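Local coordinates for protein RNA-dependent RNA Polymerase (Bombyx mori cytoplasmic polyhedrosis virus, PDB 6TZ0) that synthesises viral RNA from an RNA template, serving both transcription and replication of the double-stranded genome of this cytoplasmic polyhedrosis virus, at residues His413-Ala416 / Trp417-Leu421; Ser446-Arg449 / Ile450-Gln453; Glu464-Phe467 / Lys468-Lys471; Asp495-Phe498 / Leu499-Met502. All coordinates share one frame; numbering follows the deposited sequence.

Contact 1 (His413-Ala416 / Trp417-Leu421)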
loop_
_atom_site.group_PDB
_atom_site.type_symbol
_atom_site.label_atom_id
_atom_site.label_comp_id
_atom_site.label_asym_id
_atom_site.label_seq_id
_atom_site.Cartn_x
_atom_site.Cartn_y
_atom_site.Cartn_z
ATOM N N HIS A 413 15.899 -12.486 9.856
ATOM C CA HIS A 413 14.999 -12.062 8.796
ATOM C C HIS A 413 13.752 -12.923 8.681
ATOM O O HIS A 413 12.750 -12.466 8.120
ATOM C CB HIS A 413 15.758 -12.037 7.473
ATOM C CG HIS A 413 16.884 -11.051 7.458
ATOM N ND1 HIS A 413 16.685 -9.697 7.305
ATOM C CD2 HIS A 413 18.216 -11.219 7.614
ATOM C CE1 HIS A 413 17.849 -9.075 7.345
ATOM N NE2 HIS A 413 18.794 -9.975 7.537
ATOM N N ASP A 414 13.775 -14.135 9.229
ATOM C CA ASP A 414 12.587 -14.977 9.232
ATOM C C ASP A 414 11.546 -14.453 10.209
ATOM O O ASP A 414 10.354 -14.365 9.879
ATOM C CB ASP A 414 12.988 -16.401 9.580
ATOM C CG ASP A 414 13.857 -17.008 8.527
ATOM O OD1 ASP A 414 13.718 -16.579 7.377
ATOM O OD2 ASP A 414 14.672 -17.900 8.835
ATOM N N GLU A 415 11.984 -14.104 11.419
ATOM C CA GLU A 415 11.092 -13.488 12.388
ATOM C C GLU A 415 10.617 -12.125 11.908
ATOM O O GLU A 415 9.477 -11.740 12.181
ATOM C CB GLU A 415 11.796 -13.384 13.740
ATOM C CG GLU A 415 10.936 -12.879 14.882
ATOM C CD GLU A 415 9.833 -13.843 15.270
ATOM O OE1 GLU A 415 10.002 -15.062 15.075
ATOM O OE2 GLU A 415 8.791 -13.379 15.773
ATOM N N ALA A 416 11.453 -11.415 11.147
ATOM C CA ALA A 416 11.037 -10.146 10.560
ATOM C C ALA A 416 9.962 -10.344 9.499
ATOM O O ALA A 416 9.025 -9.549 9.413
ATOM C CB ALA A 416 12.245 -9.423 9.975
ATOM N N TRP A 417 10.070 -11.404 8.695
ATOM C CA TRP A 417 9.037 -11.709 7.706
ATOM C C TRP A 417 7.719 -12.101 8.362
ATOM O O TRP A 417 6.643 -11.670 7.921
ATOM C CB TRP A 417 9.534 -12.815 6.776
ATOM C CG TRP A 417 8.479 -13.427 5.917
ATOM C CD1 TRP A 417 7.954 -14.675 6.048
ATOM C CD2 TRP A 417 7.808 -12.826 4.807
ATOM N NE1 TRP A 417 7.008 -14.895 5.089
ATOM C CE2 TRP A 417 6.897 -13.775 4.312
ATOM C CE3 TRP A 417 7.891 -11.583 4.180
ATOM C CZ2 TRP A 417 6.075 -13.518 3.227
ATOM C CZ3 TRP A 417 7.077 -11.333 3.103
ATOM C CH2 TRP A 417 6.180 -12.293 2.639
ATOM N N LEU A 418 7.781 -12.900 9.428
ATOM C CA LEU A 418 6.559 -13.246 10.150
ATOM C C LEU A 418 5.929 -12.036 10.835
ATOM O O LEU A 418 4.699 -11.909 10.848
ATOM C CB LEU A 418 6.837 -14.355 11.163
ATOM C CG LEU A 418 6.622 -15.800 10.711
ATOM C CD1 LEU A 418 7.605 -16.254 9.659
ATOM C CD2 LEU A 418 6.716 -16.702 11.916
ATOM N N ASN A 419 6.743 -11.125 11.377
ATOM C CA ASN A 419 6.199 -9.901 11.955
ATOM C C ASN A 419 5.651 -8.970 10.887
ATOM O O ASN A 419 4.721 -8.204 11.151
ATOM C CB ASN A 419 7.268 -9.178 12.767
ATOM C CG ASN A 419 7.680 -9.946 13.997
ATOM O OD1 ASN A 419 6.853 -10.568 14.658
ATOM N ND2 ASN A 419 8.965 -9.902 14.320
ATOM N N PHE A 420 6.219 -9.015 9.689
ATOM C CA PHE A 420 5.710 -8.223 8.582
ATOM C C PHE A 420 4.360 -8.743 8.117
ATOM O O PHE A 420 3.516 -7.970 7.654
ATOM C CB PHE A 420 6.741 -8.256 7.459
ATOM C CG PHE A 420 6.373 -7.463 6.257
ATOM C CD1 PHE A 420 6.491 -6.087 6.251
ATOM C CD2 PHE A 420 5.949 -8.104 5.108
ATOM C CE1 PHE A 420 6.173 -5.365 5.128
ATOM C CE2 PHE A 420 5.625 -7.389 3.989
ATOM C CZ PHE A 420 5.748 -6.020 3.999
ATOM N N LEU A 421 4.144 -10.054 8.217
ATOM C CA LEU A 421 2.838 -10.598 7.861
ATOM C C LEU A 421 1.804 -10.325 8.946
ATOM O O LEU A 421 0.658 -9.973 8.643
ATOM C CB LEU A 421 2.938 -12.094 7.584
ATOM C CG LEU A 421 3.720 -12.449 6.329
ATOM C CD1 LEU A 421 3.818 -13.940 6.224
ATOM C CD2 LEU A 421 3.059 -11.867 5.106
#
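Glu-415 and Asn-419, one helical turn apart, set their polar ends at an angle to each other, with carboxylate and amide planes 68° apart. In Glu-415, CG stands opposite the backbone N across the CA-CB bond (chi1 -174°) and the chain then bends at chi2, which brings OE2 within 3.6 Å of Asn-419 OD1, while CG lies 3.6 Å from Asn-419 ND2. The two side chains thus cross at an angle, the amide nitrogen near the acid's CG and the amide oxygen near its OE2. Asn-419 ND2 also comes within 2.9 Å of Glu-415 O, but the angle is too poor for a hydrogen bond. The backbone underneath is a regular alpha-helical turn within helix 413-422 of the central polymerase domain: Trp-417 N bonds to His-413 O at 2.9 Å, and Asn-419 N to Glu-415 O at 2.9 Å. On another side of the helix, Leu-421 CD1 sits 3.3 Å above one face of the Trp-417 indole, offset toward its rim. The same indole meets the rings of Phe-498 and Phe-501 edge-to-face, and the ring of Phe-420 meets that of Phe-501 with planes about 55° apart. Asp-414 turns its carboxylate from the following turn to a salt bridge with Arg-461 NH2 and a hydrogen bond with Tyr-460 OH.

Contact 2 (Ser446-Arg449 / Ile450-Gln453)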
loop_
_atom_site.group_PDB
_atom_site.type_symbol
_atom_site.label_atom_id
_atom_site.label_comp_id
_atom_site.label_asym_id
_atom_site.label_seq_id
_atom_site.Cartn_x
_atom_site.Cartn_y
_atom_site.Cartn_z
ATOM N N SER A 446 -9.625 -18.218 3.015
ATOM C CA SER A 446 -9.189 -17.062 3.780
ATOM C C SER A 446 -8.617 -16.020 2.835
ATOM O O SER A 446 -8.268 -16.312 1.691
ATOM C CB SER A 446 -8.154 -17.453 4.834
ATOM O OG SER A 446 -7.771 -16.325 5.597
ATOM N N ASN A 447 -8.519 -14.797 3.341
ATOM C CA ASN A 447 -7.868 -13.709 2.634
ATOM C C ASN A 447 -6.739 -13.079 3.431
ATOM O O ASN A 447 -6.191 -12.060 2.999
ATOM C CB ASN A 447 -8.893 -12.638 2.237
ATOM C CG ASN A 447 -9.705 -12.127 3.414
ATOM O OD1 ASN A 447 -9.517 -12.541 4.556
ATOM N ND2 ASN A 447 -10.607 -11.197 3.135
ATOM N N SER A 448 -6.389 -13.638 4.584
ATOM C CA SER A 448 -5.287 -13.113 5.368
ATOM C C SER A 448 -3.982 -13.749 4.922
ATOM O O SER A 448 -3.945 -14.921 4.538
ATOM C CB SER A 448 -5.504 -13.379 6.853
ATOM O OG SER A 448 -5.403 -14.757 7.116
ATOM N N ARG A 449 -2.906 -12.969 4.986
ATOM C CA ARG A 449 -1.604 -13.477 4.582
ATOM C C ARG A 449 -1.031 -14.440 5.608
ATOM O O ARG A 449 -0.224 -15.304 5.257
ATOM C CB ARG A 449 -0.645 -12.317 4.346
ATOM C CG ARG A 449 -1.003 -11.499 3.140
ATOM C CD ARG A 449 0.041 -10.457 2.848
ATOM N NE ARG A 449 -0.314 -9.683 1.667
ATOM C CZ ARG A 449 -0.005 -10.037 0.426
ATOM N NH1 ARG A 449 0.667 -11.152 0.199
ATOM N NH2 ARG A 449 -0.364 -9.275 -0.591
ATOM N N ILE A 450 -1.457 -14.338 6.864
ATOM C CA ILE A 450 -0.853 -15.182 7.885
ATOM C C ILE A 450 -1.461 -16.590 7.875
ATOM O O ILE A 450 -0.757 -17.567 8.144
ATOM C CB ILE A 450 -0.939 -14.485 9.258
ATOM C CG1 ILE A 450 0.008 -15.144 10.255
ATOM C CG2 ILE A 450 -2.356 -14.421 9.790
ATOM C CD1 ILE A 450 1.467 -14.968 9.897
ATOM N N VAL A 451 -2.728 -16.742 7.489
ATOM C CA VAL A 451 -3.287 -18.082 7.324
ATOM C C VAL A 451 -2.753 -18.726 6.051
ATOM O O VAL A 451 -2.459 -19.925 6.024
ATOM C CB VAL A 451 -4.829 -18.016 7.356
ATOM C CG1 VAL A 451 -5.462 -19.339 6.987
ATOM C CG2 VAL A 451 -5.285 -17.637 8.739
ATOM N N MET A 452 -2.569 -17.922 5.004
ATOM C CA MET A 452 -1.911 -18.376 3.781
ATOM C C MET A 452 -0.482 -18.835 4.047
ATOM O O MET A 452 -0.018 -19.817 3.461
ATOM C CB MET A 452 -1.948 -17.242 2.758
ATOM C CG MET A 452 -1.189 -17.426 1.457
ATOM S SD MET A 452 -1.736 -18.641 0.263
ATOM C CE MET A 452 -0.278 -18.741 -0.771
ATOM N N GLN A 453 0.220 -18.155 4.949
ATOM C CA GLN A 453 1.574 -18.567 5.294
ATOM C C GLN A 453 1.567 -19.800 6.191
ATOM O O GLN A 453 2.463 -20.644 6.100
ATOM C CB GLN A 453 2.309 -17.398 5.953
ATOM C CG GLN A 453 3.745 -17.682 6.332
ATOM C CD GLN A 453 4.615 -17.985 5.141
ATOM O OE1 GLN A 453 4.549 -17.312 4.120
ATOM N NE2 GLN A 453 5.428 -19.018 5.260
#
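Two different first torsions bring Ser-448 and Val-451 together. At Ser-448, chi1 of 69° holds OG between the backbone N and the carbonyl carbon, facing the first turn of the helix; at Val-451, chi1 of 172° places CG2 beside its backbone N, and this methyl approaches Ser-448 OG to 3.3 Å. The same oxygen accepts a weak bond from Val-451 N at 3.4 Å, with an N-H...O angle of 154°. Ser-448 is therefore the N-cap residue of helix 449-455, its hydroxyl standing in for a carbonyl that the first turn lacks. Backbone bonding follows at once: Met-452 N gives a weak bond to Ser-448 O at 3.3 Å, and Gln-453 N a firmer one to Arg-449 O at 2.9 Å. Just upstream, Ser-446 OG accepts from Ser-448 N at 3.2 Å in an ST turn, between the end of strand 442-446 and the helix. Ser-446 OG also lies 3.8 Å from Val-451 CB, so the valine packs against both hydroxyls, each of which has a further hydrogen-bond partner in Ser-980. The extended Arg-449 leaves this turn, NH2 bonding to Leu-492 O and NH1 to Asn-494 OD1. The cap thus joins strand 442-446 to helix 449-455, with Val-451 and Met-452 packed on Leu-436 of strand 434-437 and Gln-453 against Trp-417 of helix 413-422.

Contact 3 (Glu464-Phe467 / Lys468-Lys471)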
loop_
_atom_site.group_PDB
_atom_site.type_symbol
_atom_site.label_atom_id
_atom_site.label_comp_id
_atom_site.label_asym_id
_atom_site.label_seq_id
_atom_site.Cartn_x
_atom_site.Cartn_y
_atom_site.Cartn_z
ATOM N N GLU A 464 11.532 -23.993 -5.173
ATOM C CA GLU A 464 10.584 -23.975 -6.280
ATOM C C GLU A 464 9.364 -23.110 -6.011
ATOM O O GLU A 464 8.606 -22.836 -6.946
ATOM C CB GLU A 464 10.146 -25.399 -6.612
ATOM C CG GLU A 464 11.251 -26.234 -7.229
ATOM C CD GLU A 464 11.631 -25.758 -8.622
ATOM O OE1 GLU A 464 10.735 -25.297 -9.360
ATOM O OE2 GLU A 464 12.826 -25.831 -8.976
ATOM N N ARG A 465 9.174 -22.678 -4.765
ATOM C CA ARG A 465 8.091 -21.771 -4.403
ATOM C C ARG A 465 8.190 -20.438 -5.142
ATOM O O ARG A 465 7.176 -19.893 -5.598
ATOM C CB ARG A 465 8.117 -21.578 -2.889
ATOM C CG ARG A 465 7.145 -20.583 -2.362
ATOM C CD ARG A 465 7.033 -20.668 -0.859
ATOM N NE ARG A 465 8.268 -20.396 -0.132
ATOM C CZ ARG A 465 8.660 -19.192 0.269
ATOM N NH1 ARG A 465 9.789 -19.058 0.944
ATOM N NH2 ARG A 465 7.923 -18.124 0.003
ATOM N N ILE A 466 9.411 -19.936 -5.324
ATOM C CA ILE A 466 9.623 -18.651 -5.984
ATOM C C ILE A 466 9.282 -18.744 -7.470
ATOM O O ILE A 466 8.605 -17.870 -8.034
ATOM C CB ILE A 466 11.077 -18.202 -5.770
ATOM C CG1 ILE A 466 11.421 -18.189 -4.275
ATOM C CG2 ILE A 466 11.312 -16.861 -6.399
ATOM C CD1 ILE A 466 10.576 -17.263 -3.443
ATOM N N PHE A 467 9.720 -19.822 -8.120
ATOM C CA PHE A 467 9.420 -19.985 -9.535
ATOM C C PHE A 467 7.952 -20.304 -9.751
ATOM O O PHE A 467 7.394 -19.951 -10.790
ATOM C CB PHE A 467 10.286 -21.081 -10.147
ATOM C CG PHE A 467 11.748 -20.897 -9.909
ATOM C CD1 PHE A 467 12.411 -19.792 -10.400
ATOM C CD2 PHE A 467 12.474 -21.875 -9.256
ATOM C CE1 PHE A 467 13.761 -19.632 -10.191
ATOM C CE2 PHE A 467 13.822 -21.726 -9.050
ATOM C CZ PHE A 467 14.467 -20.607 -9.521
ATOM N N LYS A 468 7.315 -20.962 -8.784
ATOM C CA LYS A 468 5.872 -21.151 -8.844
ATOM C C LYS A 468 5.139 -19.818 -8.750
ATOM O O LYS A 468 4.119 -19.613 -9.417
ATOM C CB LYS A 468 5.433 -22.093 -7.726
ATOM C CG LYS A 468 3.967 -22.437 -7.730
ATOM C CD LYS A 468 3.644 -23.447 -6.650
ATOM C CE LYS A 468 3.701 -22.805 -5.277
ATOM N NZ LYS A 468 3.253 -23.739 -4.207
ATOM N N SER A 469 5.657 -18.890 -7.944
ATOM C CA SER A 469 5.045 -17.569 -7.854
ATOM C C SER A 469 5.250 -16.729 -9.101
ATOM O O SER A 469 4.423 -15.857 -9.382
ATOM C CB SER A 469 5.609 -16.794 -6.687
ATOM O OG SER A 469 6.960 -16.445 -6.920
ATOM N N LEU A 470 6.328 -16.960 -9.850
ATOM C CA LEU A 470 6.520 -16.228 -11.105
ATOM C C LEU A 470 5.505 -16.584 -12.191
ATOM O O LEU A 470 5.504 -15.938 -13.243
ATOM C CB LEU A 470 7.922 -16.459 -11.660
ATOM C CG LEU A 470 9.089 -15.813 -10.925
ATOM C CD1 LEU A 470 10.389 -16.258 -11.545
ATOM C CD2 LEU A 470 8.951 -14.315 -10.975
ATOM N N LYS A 471 4.663 -17.592 -11.975
ATOM C CA LYS A 471 3.661 -18.019 -12.936
ATOM C C LYS A 471 2.311 -17.343 -12.714
ATOM O O LYS A 471 1.510 -17.264 -13.648
ATOM C CB LYS A 471 3.519 -19.536 -12.830
ATOM C CG LYS A 471 2.811 -20.246 -13.951
ATOM C CD LYS A 471 2.684 -21.711 -13.583
ATOM C CE LYS A 471 4.052 -22.374 -13.540
ATOM N NZ LYS A 471 3.979 -23.829 -13.264
#
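Lys-468 N donates to Glu-464 O at 2.9 Å and Ser-469 N to Arg-465 O at 3.0 Å, two alpha-helical (i to i-4) bonds within the short helix 464-469. The pattern changes at the next amide. Leu-470 N reaches Ile-466 O at 3.1 Å and adds a weak bond to Phe-467 O at 3.3 Å, with an N-H...O angle of only 123°. Ser-469 OG also donates to Ile-466 O, although the modelled separation is too short to be trusted as a length. Beside these bonds, Leu-470 CD1 touches the edge of the Phe-467 ring, 4.2 Å from its CD1. The charged ends of Arg-465 and Lys-468 have partners outside the turn. Lys-468 NZ forms a salt bridge with Glu-459 OE2, and all three guanidinium nitrogens of the buried Arg-465 are bonded: NE to Glu-459 O, NH1 to Tyr-460 O, NH2 to Asp-495 OD1. Helix 464-469 touches the neighbouring chain of viral structural protein 4 through Phe-467 and Leu-470, which both pack on Gly-327 of that chain, and it touches helix 494-499 through Ile-466, resting on Leu-499, and Ser-469, resting on Asp-495.

Contact 4 (Asp495-Phe498 / Leu499-Met502)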
loop_
_atom_site.group_PDB
_atom_site.type_symbol
_atom_site.label_atom_id
_atom_site.label_comp_id
_atom_site.label_asym_id
_atom_site.label_seq_id
_atom_site.Cartn_x
_atom_site.Cartn_y
_atom_site.Cartn_z
ATOM N N ASP A 495 4.620 -14.754 -1.985
ATOM C CA ASP A 495 5.959 -15.063 -2.454
ATOM C C ASP A 495 6.540 -13.968 -3.337
ATOM O O ASP A 495 7.740 -13.677 -3.242
ATOM C CB ASP A 495 5.936 -16.393 -3.188
ATOM C CG ASP A 495 5.436 -17.516 -2.321
ATOM O OD1 ASP A 495 5.686 -17.482 -1.099
ATOM O OD2 ASP A 495 4.755 -18.414 -2.857
ATOM N N ARG A 496 5.718 -13.330 -4.175
ATOM C CA ARG A 496 6.144 -12.080 -4.792
ATOM C C ARG A 496 6.339 -10.987 -3.757
ATOM O O ARG A 496 7.181 -10.106 -3.946
ATOM C CB ARG A 496 5.138 -11.608 -5.835
ATOM C CG ARG A 496 5.132 -12.375 -7.120
ATOM C CD ARG A 496 4.148 -11.711 -8.054
ATOM N NE ARG A 496 3.982 -12.402 -9.325
ATOM C CZ ARG A 496 4.714 -12.154 -10.403
ATOM N NH1 ARG A 496 5.672 -11.240 -10.360
ATOM N NH2 ARG A 496 4.486 -12.821 -11.524
ATOM N N LEU A 497 5.573 -11.025 -2.667
ATOM C CA LEU A 497 5.822 -10.106 -1.566
ATOM C C LEU A 497 7.118 -10.460 -0.855
ATOM O O LEU A 497 7.804 -9.585 -0.322
ATOM C CB LEU A 497 4.642 -10.132 -0.598
ATOM C CG LEU A 497 4.597 -9.059 0.484
ATOM C CD1 LEU A 497 4.437 -7.702 -0.151
ATOM C CD2 LEU A 497 3.490 -9.321 1.474
ATOM N N PHE A 498 7.471 -11.743 -0.848
ATOM C CA PHE A 498 8.695 -12.191 -0.206
ATOM C C PHE A 498 9.925 -11.816 -1.014
ATOM O O PHE A 498 10.993 -11.597 -0.437
ATOM C CB PHE A 498 8.631 -13.701 0.004
ATOM C CG PHE A 498 9.809 -14.267 0.729
ATOM C CD1 PHE A 498 9.920 -14.132 2.098
ATOM C CD2 PHE A 498 10.804 -14.940 0.039
ATOM C CE1 PHE A 498 10.993 -14.657 2.771
ATOM C CE2 PHE A 498 11.884 -15.462 0.708
ATOM C CZ PHE A 498 11.977 -15.321 2.075
ATOM N N LEU A 499 9.805 -11.751 -2.342
ATOM C CA LEU A 499 10.949 -11.354 -3.160
ATOM C C LEU A 499 11.307 -9.888 -2.964
ATOM O O LEU A 499 12.476 -9.510 -3.088
ATOM C CB LEU A 499 10.683 -11.629 -4.635
ATOM C CG LEU A 499 10.767 -13.087 -5.055
ATOM C CD1 LEU A 499 10.416 -13.211 -6.523
ATOM C CD2 LEU A 499 12.166 -13.600 -4.778
ATOM N N SER A 500 10.328 -9.051 -2.659
ATOM C CA SER A 500 10.593 -7.641 -2.434
ATOM C C SER A 500 10.875 -7.311 -0.977
ATOM O O SER A 500 10.857 -6.131 -0.617
ATOM C CB SER A 500 9.410 -6.814 -2.926
ATOM O OG SER A 500 8.248 -7.098 -2.174
ATOM N N PHE A 501 11.141 -8.305 -0.135
ATOM C CA PHE A 501 11.257 -8.023 1.288
ATOM C C PHE A 501 12.675 -7.623 1.671
ATOM O O PHE A 501 12.867 -6.710 2.481
ATOM C CB PHE A 501 10.790 -9.221 2.103
ATOM C CG PHE A 501 10.770 -8.967 3.571
ATOM C CD1 PHE A 501 9.835 -8.106 4.115
ATOM C CD2 PHE A 501 11.668 -9.598 4.411
ATOM C CE1 PHE A 501 9.808 -7.865 5.465
ATOM C CE2 PHE A 501 11.644 -9.358 5.759
ATOM C CZ PHE A 501 10.712 -8.493 6.288
ATOM N N MET A 502 13.678 -8.293 1.116
ATOM C CA MET A 502 15.058 -7.910 1.400
ATOM C C MET A 502 15.491 -6.586 0.758
ATOM O O MET A 502 16.260 -5.860 1.413
ATOM C CB MET A 502 15.994 -9.074 1.032
ATOM C CG MET A 502 17.458 -8.873 1.408
ATOM S SD MET A 502 17.778 -8.627 3.160
ATOM C CE MET A 502 17.612 -10.292 3.775
#
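Leu-499 and Ser-500 fold back on the preceding turn where helix 494-499 gives way to helix 501-508, a helix-to-helix junction in the polymerase domain. Of the backbone bonds, Leu-499 N to Asp-495 O is alpha-helical at 3.0 Å. Beyond it the four-residue spacing opens: Ser-500 N stands 3.6 Å from Arg-496 O, and Phe-501 N 3.6 Å from Leu-497 O. Phe-501 N instead makes a weak bond to Phe-498 O at 3.3 Å, an i to i-3 bond as in a 3-10 turn. Across the junction itself, Leu-499 CG lies 3.6 Å from the carbonyl oxygen Asp-495 O, while the ring of Phe-498 packs against other parts of the fold: it stacks on Phe-579 and takes a cation-pi contact from Arg-465. Among charged groups, Arg-496 NH2 bonds to Ala-472 O. One side-chain hydrogen bond crosses the turn: Ser-500 OG donates to Leu-497 O at 3.1 Å, approaching with a C=O...O angle of 113° from a position 43° out of the carbonyl plane.

Overall arrangement
Contacts 1 to 4 follow one another along the chain without overlap, all within the central polymerase domain and on one side of the protein's centre. Contact 4 is the common neighbour: its centre lies 11 Å from contact 1, 12 Å from contact 3 and 15 Å from contact 2, and it touches all three. Aromatic rings join it to helix 413-422, and a salt bridge joins it to helix 464-469. Contacts 1 and 2, 14 Å apart, meet where Leu-421 packs on helix 449-455. Contact 3 touches neither of these; its outer side meets viral structural protein 4. Short consecutive helices are thus packed into one cluster, away from the metal- and nucleotide-binding sites, that reaches the partner subunit.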